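Local coordinates for protein polyketide biosynthesis 3-hydroxy-3-methylglutaryl-ACP synthase PksG (Bacillus subtilis, PDB 4YXQ) that catalyses the aldol condensation of an acetyl group carried on an acyl-carrier protein with a beta-ketothioester polyketide intermediate during synthesis of the antibiotic bacillaene, at residues K71-L76 / Q131-A136. Numbering follows the deposited sequence.
Sequences KDRIEL and QTSPGA
R73 and A136 bring the two backbones together, CA to CA 4.9 Å, where the link between helix 68-72 and strand 74-80 runs beside a type II beta turn from S133 to A136. That turn is closed by A136 N bonding to S133 O, with G135 at positive phi in its third position. Bends at chi2 (-57°) and chi3 (-91°) fold the R73 side chain back over the turn, and the G135–A136 peptide lies against one face of its guanidinium, offset toward the rim; the exact placement of the NH2 end is doubtful. The carboxylate of E75 is at the guanidinium's edge, close to its plane, and R73 NH1 makes a salt bridge with E75 OE2, modelled implausibly short. On the other oxygen, S133 OG donates to E75 OE1 at 2.6 Å, arriving on the syn side and only 16° out of the carboxylate plane. Both segments lead into neighbouring parallel strands of the thiolase-type sheet, 74-80 and 137-144, and backbone bonds from R73 and E75 to K137 carry the pairing onward. This corner meets the dimer partner: R234 of the second subunit forms a salt bridge with E75 OE1, and Y193 of that subunit hydrogen-bonds to the same oxygen; an arginine from each chain would be expected to favour the ionised carboxylate. A136 CB packs against this group, 3.5 Å from E75 OE1, while F127 of helix 116-130 touches both residues.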
loop_
_atom_site.group_PDB
_atom_site.type_symbol
_atom_site.label_atom_id
_atom_site.label_comp_id
_atom_site.label_asym_id
_atom_site.label_seq_id
_atom_site.Cartn_x
_atom_site.Cartn_y
_atom_site.Cartn_z
ATOM N N LYS A 71 19.032 13.938 -5.828
ATOM C CA LYS A 71 18.016 13.788 -4.764
ATOM C C LYS A 71 16.659 14.334 -5.207
ATOM O O LYS A 71 15.626 13.704 -4.975
ATOM C CB LYS A 71 18.472 14.540 -3.532
ATOM C CG LYS A 71 17.499 14.571 -2.383
ATOM C CD LYS A 71 18.044 15.495 -1.301
ATOM C CE LYS A 71 17.245 15.391 0.000
ATOM N NZ LYS A 71 17.612 16.423 1.027
ATOM N N ASP A 72 16.683 15.488 -5.878
ATOM C CA ASP A 72 15.477 16.099 -6.451
ATOM C C ASP A 72 14.840 15.267 -7.555
ATOM O O ASP A 72 13.710 15.539 -7.898
ATOM C CB ASP A 72 15.730 17.536 -7.012
ATOM C CG ASP A 72 15.787 18.617 -5.916
ATOM O OD1 ASP A 72 15.379 18.391 -4.745
ATOM O OD2 ASP A 72 16.304 19.709 -6.217
ATOM N N ARG A 73 15.545 14.284 -8.106
ATOM C CA ARG A 73 14.916 13.337 -9.024
ATOM C C ARG A 73 14.177 12.198 -8.333
ATOM O O ARG A 73 13.452 11.460 -8.981
ATOM C CB ARG A 73 15.922 12.766 -10.034
ATOM C CG ARG A 73 16.633 13.825 -10.883
ATOM C CD ARG A 73 15.677 14.722 -11.669
ATOM N NE ARG A 73 15.433 14.136 -12.986
ATOM C CZ ARG A 73 14.281 13.640 -13.421
ATOM N NH1 ARG A 73 13.179 13.664 -12.683
ATOM N NH2 ARG A 73 14.225 13.126 -14.627
ATOM N N ILE A 74 14.312 12.067 -7.014
ATOM C CA ILE A 74 13.453 11.148 -6.273
ATOM C C ILE A 74 12.012 11.646 -6.303
ATOM O O ILE A 74 11.669 12.634 -5.675
ATOM C CB ILE A 74 13.928 10.922 -4.836
ATOM C CG1 ILE A 74 15.263 10.159 -4.871
ATOM C CG2 ILE A 74 12.897 10.111 -4.074
ATOM C CD1 ILE A 74 16.007 10.148 -3.553
ATOM N N GLU A 75 11.188 10.910 -7.042
ATOM C CA GLU A 75 9.807 11.300 -7.355
ATOM C C GLU A 75 8.764 10.273 -6.908
ATOM O O GLU A 75 7.580 10.416 -7.196
ATOM C CB GLU A 75 9.685 11.530 -8.865
ATOM C CG GLU A 75 10.320 12.824 -9.322
ATOM C CD GLU A 75 10.291 12.980 -10.825
ATOM O OE1 GLU A 75 9.442 12.367 -11.517
ATOM O OE2 GLU A 75 11.150 13.715 -11.334
ATOM N N LEU A 76 9.207 9.236 -6.223
ATOM C CA LEU A 76 8.327 8.192 -5.736
ATOM C C LEU A 76 8.931 7.662 -4.463
ATOM O O LEU A 76 10.081 7.212 -4.452
ATOM C CB LEU A 76 8.243 7.066 -6.767
ATOM C CG LEU A 76 7.411 5.840 -6.398
ATOM C CD1 LEU A 76 5.945 6.226 -6.150
ATOM C CD2 LEU A 76 7.529 4.829 -7.537
ATOM N N GLN A 131 9.134 5.079 -18.124
ATOM C CA GLN A 131 9.648 6.355 -18.644
ATOM C C GLN A 131 8.586 7.419 -18.707
ATOM O O GLN A 131 8.645 8.297 -19.540
ATOM C CB GLN A 131 10.277 6.186 -20.042
ATOM C CG GLN A 131 11.580 5.424 -20.003
ATOM C CD GLN A 131 12.626 6.152 -19.187
ATOM O OE1 GLN A 131 12.803 5.882 -18.007
ATOM N NE2 GLN A 131 13.312 7.081 -19.818
ATOM N N THR A 132 7.630 7.376 -17.795
ATOM C CA THR A 132 6.718 8.483 -17.634
ATOM C C THR A 132 7.438 9.722 -17.052
ATOM O O THR A 132 6.915 10.848 -17.145
ATOM C CB THR A 132 5.482 8.104 -16.782
ATOM O OG1 THR A 132 5.896 7.487 -15.552
ATOM C CG2 THR A 132 4.602 7.162 -17.559
ATOM N N SER A 133 8.611 9.530 -16.444
ATOM C CA SER A 133 9.434 10.669 -15.977
ATOM C C SER A 133 10.922 10.341 -16.135
ATOM O O SER A 133 11.564 9.949 -15.183
ATOM C CB SER A 133 9.124 10.957 -14.529
ATOM O OG SER A 133 9.868 12.045 -14.072
ATOM N N PRO A 134 11.459 10.484 -17.353
ATOM C CA PRO A 134 12.789 10.040 -17.650
ATOM C C PRO A 134 13.771 10.629 -16.686
ATOM O O PRO A 134 13.712 11.820 -16.436
ATOM C CB PRO A 134 13.030 10.585 -19.063
ATOM C CG PRO A 134 11.666 10.675 -19.678
ATOM C CD PRO A 134 10.807 11.115 -18.524
ATOM N N GLY A 135 14.706 9.813 -16.204
ATOM C CA GLY A 135 15.734 10.256 -15.258
ATOM C C GLY A 135 15.271 10.251 -13.815
ATOM O O GLY A 135 16.076 10.454 -12.916
ATOM N N ALA A 136 13.979 10.003 -13.577
ATOM C CA ALA A 136 13.469 9.974 -12.216
ATOM C C ALA A 136 13.992 8.756 -11.495
ATOM O O ALA A 136 14.391 7.779 -12.112
ATOM C CB ALA A 136 11.933 9.976 -12.192
#